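Local coordinates for protein dTDP-4-dehydrorhamnose reductase (Yersinia enterocolitica, PDB 5U9C) that probably catalyses the NADPH-dependent reduction of dTDP-4-dehydro-beta-L-rhamnose to dTDP-L-rhamnose, the final step in making this activated sugar, at residues S219-I232 with P276-G288. Sequence-based numbering, arbitrary orientation. Where two conformers were deposited one is given.
Sequences SSGTISRFDIACAI and PSLWKSDLAKYVG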
loop_
_atom_site.group_PDB
_atom_site.type_symbol
_atom_site.label_atom_id
_atom_site.label_comp_id
_atom_site.label_asym_id
_atom_site.label_seq_id
_atom_site.Cartn_x
_atom_site.Cartn_y
_atom_site.Cartn_z
ATOM N N SER D 219 2.695 -17.581 -23.947
ATOM C CA SER D 219 2.493 -16.841 -25.178
ATOM C C SER D 219 2.552 -15.341 -24.860
ATOM O O SER D 219 2.239 -14.914 -23.740
ATOM C CB SER D 219 1.142 -17.191 -25.807
ATOM O OG SER D 219 1.039 -18.570 -26.091
ATOM N N SER D 220 2.944 -14.558 -25.855
ATOM C CA SER D 220 3.051 -13.115 -25.706
ATOM C C SER D 220 1.656 -12.481 -25.656
ATOM O O SER D 220 0.819 -12.750 -26.520
ATOM C CB SER D 220 3.859 -12.539 -26.876
ATOM O OG SER D 220 3.936 -11.132 -26.809
ATOM N N GLY D 221 1.410 -11.652 -24.645
ATOM C CA GLY D 221 0.123 -10.975 -24.513
ATOM C C GLY D 221 -0.435 -11.095 -23.112
ATOM O O GLY D 221 -0.342 -12.157 -22.487
ATOM N N THR D 222 -0.967 -9.982 -22.616
ATOM C CA THR D 222 -1.617 -9.908 -21.303
ATOM C C THR D 222 -3.059 -9.633 -21.641
ATOM O O THR D 222 -3.398 -8.532 -22.050
ATOM C CB THR D 222 -1.007 -8.793 -20.449
ATOM O OG1 THR D 222 0.381 -9.058 -20.319
ATOM C CG2 THR D 222 -1.614 -8.768 -19.072
ATOM N N ILE D 223 -3.907 -10.637 -21.411
ATOM C CA ILE D 223 -5.299 -10.617 -21.835
ATOM C C ILE D 223 -6.258 -11.129 -20.774
ATOM O O ILE D 223 -5.845 -11.725 -19.800
ATOM C CB ILE D 223 -5.440 -11.519 -23.092
ATOM C CG1 ILE D 223 -4.868 -12.910 -22.765
ATOM C CG2 ILE D 223 -4.700 -10.875 -24.250
ATOM C CD1 ILE D 223 -4.786 -13.888 -23.877
ATOM N N SER D 224 -7.543 -10.889 -20.983
ATOM C CA SER D 224 -8.583 -11.344 -20.035
ATOM C C SER D 224 -9.237 -12.579 -20.591
ATOM O O SER D 224 -9.065 -12.894 -21.785
ATOM C CB SER D 224 -9.674 -10.278 -19.857
ATOM O OG SER D 224 -10.415 -10.083 -21.063
ATOM N N ARG D 225 -10.024 -13.250 -19.755
ATOM C CA ARG D 225 -10.795 -14.411 -20.206
ATOM C C ARG D 225 -11.789 -13.961 -21.258
ATOM O O ARG D 225 -12.116 -14.724 -22.158
ATOM C CB ARG D 225 -11.543 -15.070 -19.064
ATOM C CG ARG D 225 -10.675 -15.636 -17.957
ATOM C CD ARG D 225 -9.745 -16.713 -18.451
ATOM N NE ARG D 225 -9.140 -17.430 -17.325
ATOM C CZ ARG D 225 -8.434 -18.549 -17.433
ATOM N NH1 ARG D 225 -8.228 -19.128 -18.629
ATOM N NH2 ARG D 225 -7.942 -19.104 -16.327
ATOM N N PHE D 226 -12.279 -12.725 -21.134
ATOM C CA PHE D 226 -13.196 -12.167 -22.117
ATOM C C PHE D 226 -12.544 -12.098 -23.495
ATOM O O PHE D 226 -13.171 -12.447 -24.504
ATOM C CB PHE D 226 -13.701 -10.776 -21.681
ATOM C CG PHE D 226 -14.481 -10.057 -22.740
ATOM C CD1 PHE D 226 -15.753 -10.506 -23.112
ATOM C CD2 PHE D 226 -13.963 -8.919 -23.361
ATOM C CE1 PHE D 226 -16.479 -9.839 -24.097
ATOM C CE2 PHE D 226 -14.680 -8.249 -24.347
ATOM C CZ PHE D 226 -15.949 -8.707 -24.720
ATOM N N ASP D 227 -11.288 -11.640 -23.533
ATOM C CA ASP D 227 -10.518 -11.561 -24.791
ATOM C C ASP D 227 -10.382 -12.958 -25.399
ATOM O O ASP D 227 -10.529 -13.145 -26.612
ATOM C CB ASP D 227 -9.099 -11.012 -24.563
ATOM C CG ASP D 227 -9.079 -9.568 -24.140
ATOM O OD1 ASP D 227 -9.885 -8.764 -24.642
ATOM O OD2 ASP D 227 -8.209 -9.222 -23.314
ATOM N N ILE D 228 -10.085 -13.932 -24.551
ATOM C CA ILE D 228 -9.924 -15.318 -24.996
ATOM C C ILE D 228 -11.259 -15.868 -25.529
ATOM O O ILE D 228 -11.294 -16.516 -26.595
ATOM C CB ILE D 228 -9.372 -16.201 -23.848
ATOM C CG1 ILE D 228 -7.948 -15.747 -23.493
ATOM C CG2 ILE D 228 -9.395 -17.674 -24.247
ATOM C CD1 ILE D 228 -7.392 -16.393 -22.221
ATOM N N ALA D 229 -12.352 -15.611 -24.813
ATOM C CA ALA D 229 -13.658 -16.115 -25.273
ATOM C C ALA D 229 -14.011 -15.506 -26.626
ATOM O O ALA D 229 -14.475 -16.215 -27.517
ATOM C CB ALA D 229 -14.745 -15.837 -24.252
ATOM N N CYS D 230 -13.757 -14.206 -26.792
ATOM C CA CYS D 230 -14.034 -13.530 -28.076
ATOM C C CYS D 230 -13.236 -14.142 -29.227
ATOM O O CYS D 230 -13.766 -14.331 -30.328
ATOM C CB CYS D 230 -13.744 -12.030 -27.981
ATOM S SG CYS D 230 -14.910 -11.117 -26.936
ATOM N N ALA D 231 -11.971 -14.456 -28.973
ATOM C CA ALA D 231 -11.106 -15.058 -29.999
ATOM C C ALA D 231 -11.618 -16.469 -30.375
ATOM O O ALA D 231 -11.698 -16.803 -31.551
ATOM C CB ALA D 231 -9.654 -15.097 -29.527
ATOM N N ILE D 232 -11.984 -17.274 -29.379
ATOM C CA ILE D 232 -12.554 -18.623 -29.623
ATOM C C ILE D 232 -13.847 -18.474 -30.449
ATOM O O ILE D 232 -14.041 -19.172 -31.446
ATOM C CB ILE D 232 -12.832 -19.369 -28.299
ATOM C CG1 ILE D 232 -11.516 -19.660 -27.559
ATOM C CG2 ILE D 232 -13.561 -20.689 -28.553
ATOM C CD1 ILE D 232 -11.718 -20.050 -26.113
ATOM N N PRO D 276 7.218 -20.140 -27.405
ATOM C CA PRO D 276 5.823 -19.817 -27.652
ATOM C C PRO D 276 5.760 -18.690 -28.665
ATOM O O PRO D 276 6.787 -18.098 -29.002
ATOM C CB PRO D 276 5.311 -19.334 -26.294
ATOM C CG PRO D 276 6.482 -19.281 -25.390
ATOM C CD PRO D 276 7.714 -19.466 -26.201
ATOM N N SER D 277 4.564 -18.367 -29.113
ATOM C CA SER D 277 4.388 -17.306 -30.099
ATOM C C SER D 277 3.382 -16.261 -29.548
ATOM O O SER D 277 3.346 -16.009 -28.334
ATOM C CB SER D 277 3.949 -17.964 -31.422
ATOM O OG SER D 277 3.726 -17.021 -32.436
ATOM N N LEU D 278 2.600 -15.641 -30.421
ATOM C CA LEU D 278 1.598 -14.658 -30.019
ATOM C C LEU D 278 0.377 -15.417 -29.474
ATOM O O LEU D 278 0.050 -16.504 -29.964
ATOM C CB LEU D 278 1.215 -13.781 -31.199
ATOM C CG LEU D 278 2.365 -13.014 -31.872
ATOM C CD1 LEU D 278 1.910 -12.341 -33.165
ATOM C CD2 LEU D 278 2.998 -11.989 -30.932
ATOM N N TRP D 279 -0.281 -14.867 -28.454
ATOM C CA TRP D 279 -1.433 -15.572 -27.830
ATOM C C TRP D 279 -2.527 -15.977 -28.832
ATOM O O TRP D 279 -2.983 -17.101 -28.787
ATOM C CB TRP D 279 -2.025 -14.777 -26.654
ATOM C CG TRP D 279 -2.872 -13.611 -27.023
ATOM C CD1 TRP D 279 -2.458 -12.336 -27.296
ATOM C CD2 TRP D 279 -4.290 -13.612 -27.178
ATOM N NE1 TRP D 279 -3.536 -11.544 -27.585
ATOM C CE2 TRP D 279 -4.674 -12.295 -27.507
ATOM C CE3 TRP D 279 -5.280 -14.600 -27.059
ATOM C CZ2 TRP D 279 -6.010 -11.935 -27.733
ATOM C CZ3 TRP D 279 -6.613 -14.234 -27.252
ATOM C CH2 TRP D 279 -6.959 -12.913 -27.598
ATOM N N LYS D 280 -2.904 -15.086 -29.748
ATOM C CA LYS D 280 -3.940 -15.408 -30.739
ATOM C C LYS D 280 -3.567 -16.567 -31.650
ATOM O O LYS D 280 -4.411 -17.413 -31.929
ATOM C CB LYS D 280 -4.351 -14.201 -31.591
ATOM C CG LYS D 280 -5.375 -13.311 -30.930
ATOM C CD LYS D 280 -5.956 -12.322 -31.927
ATOM C CE LYS D 280 -7.101 -11.536 -31.316
ATOM N NZ LYS D 280 -7.729 -10.649 -32.324
ATOM N N SER D 281 -2.315 -16.613 -32.091
ATOM C CA SER D 281 -1.849 -17.702 -32.957
ATOM C C SER D 281 -1.804 -19.013 -32.189
ATOM O O SER D 281 -2.207 -20.027 -32.718
ATOM C CB SER D 281 -0.437 -17.442 -33.492
ATOM O OG SER D 281 -0.336 -16.155 -34.041
ATOM N N ASP D 282 -1.255 -18.997 -30.969
ATOM C CA ASP D 282 -1.156 -20.222 -30.163
ATOM C C ASP D 282 -2.551 -20.760 -29.794
ATOM O O ASP D 282 -2.787 -21.976 -29.829
ATOM C CB ASP D 282 -0.280 -20.000 -28.914
ATOM C CG ASP D 282 1.181 -19.686 -29.263
ATOM O OD1 ASP D 282 1.619 -20.039 -30.381
ATOM O OD2 ASP D 282 1.896 -19.087 -28.425
ATOM N N LEU D 283 -3.473 -19.857 -29.461
ATOM C CA LEU D 283 -4.842 -20.256 -29.161
ATOM C C LEU D 283 -5.496 -20.847 -30.413
ATOM O O LEU D 283 -6.161 -21.873 -30.322
ATOM C CB LEU D 283 -5.667 -19.071 -28.672
ATOM C CG LEU D 283 -7.140 -19.306 -28.335
ATOM C CD1 LEU D 283 -7.270 -20.254 -27.163
ATOM C CD2 LEU D 283 -7.774 -17.971 -27.978
ATOM N N ALA D 284 -5.320 -20.197 -31.571
ATOM C CA ALA D 284 -5.917 -20.698 -32.836
ATOM C C ALA D 284 -5.497 -22.143 -33.132
ATOM O O ALA D 284 -6.343 -22.978 -33.438
ATOM C CB ALA D 284 -5.583 -19.790 -34.019
ATOM N N LYS D 285 -4.208 -22.443 -32.998
ATOM C CA LYS D 285 -3.709 -23.819 -33.219
ATOM C C LYS D 285 -4.390 -24.828 -32.289
ATOM O O LYS D 285 -4.758 -25.925 -32.702
ATOM C CB LYS D 285 -2.201 -23.909 -33.010
ATOM C CG LYS D 285 -1.364 -23.154 -34.036
ATOM C CD LYS D 285 0.129 -23.448 -33.883
ATOM C CE LYS D 285 0.451 -24.918 -34.151
ATOM N NZ LYS D 285 1.893 -25.241 -33.961
ATOM N N TYR D 286 -4.561 -24.447 -31.031
ATOM C CA TYR D 286 -5.196 -25.329 -30.055
ATOM C C TYR D 286 -6.692 -25.519 -30.351
ATOM O O TYR D 286 -7.198 -26.642 -30.324
ATOM C CB TYR D 286 -4.985 -24.819 -28.624
ATOM C CG TYR D 286 -5.688 -25.678 -27.610
ATOM C CD1 TYR D 286 -5.355 -27.027 -27.487
ATOM C CD2 TYR D 286 -6.688 -25.161 -26.780
ATOM C CE1 TYR D 286 -6.002 -27.848 -26.588
ATOM C CE2 TYR D 286 -7.328 -25.978 -25.849
ATOM C CZ TYR D 286 -6.977 -27.316 -25.761
ATOM O OH TYR D 286 -7.574 -28.154 -24.858
ATOM N N VAL D 287 -7.387 -24.434 -30.654
ATOM C CA VAL D 287 -8.821 -24.501 -30.960
ATOM C C VAL D 287 -9.046 -25.338 -32.220
ATOM O O VAL D 287 -10.034 -26.056 -32.304
ATOM C CB VAL D 287 -9.450 -23.104 -31.108
ATOM C CG1 VAL D 287 -10.887 -23.189 -31.621
ATOM C CG2 VAL D 287 -9.387 -22.358 -29.780
ATOM N N GLY D 288 -8.120 -25.258 -33.180
ATOM C CA GLY D 288 -8.206 -26.067 -34.411
ATOM C C GLY D 288 -8.283 -27.579 -34.170
ATOM O O GLY D 288 -8.866 -28.306 -34.972
#
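Trp279 reaches from the first turn of helix 279-288 into the angle between Ile223 and helix 225-232, joining two helices of the substrate-binding part of this Rossmann-type reductase. The helix axes approach to 10.6 Å at an angle of 53°. Trp279 CG lies between backbone N and carbonyl carbon (chi1 76°), which swings the broad, flat indole toward the other helix. The packing is tight on one face, where branched, aliphatic Ile223 lays CD1 over the six-membered ring, 3.7 Å from its centroid, a CH-pi contact; the opposite face is backed by CG of Lys280, the next residue of the same helix. A CB on Gly221 would collide with Trp279 CD1, so glycine suits the place. Farther along, the CB of small Ala231 lies 3.8 Å from Leu283 CD2; Ile232 CG1 and Val287 CG2 meet more loosely at 4.1 Å. Ile228, which meets Leu283 CD2 through CG2, also touches Phe168, which binds (R)-malate in a crystal structure of this protein, though none is bound to this chain. The solvent side is held by backbone: Ser220 N gives a nearly straight bond to Ser277 O, and Trp279 N one back to Ser220 O (3.1 Å), an oxygen also in plane at the indole edge. Just inward, buried Asp282 ties loop to helix, OD2 taking Ser277 N on its syn lone pair and, on its anti lone pair, a short hydrogen bond from Ser219 OG, 2.5 Å from Asp282 OD2.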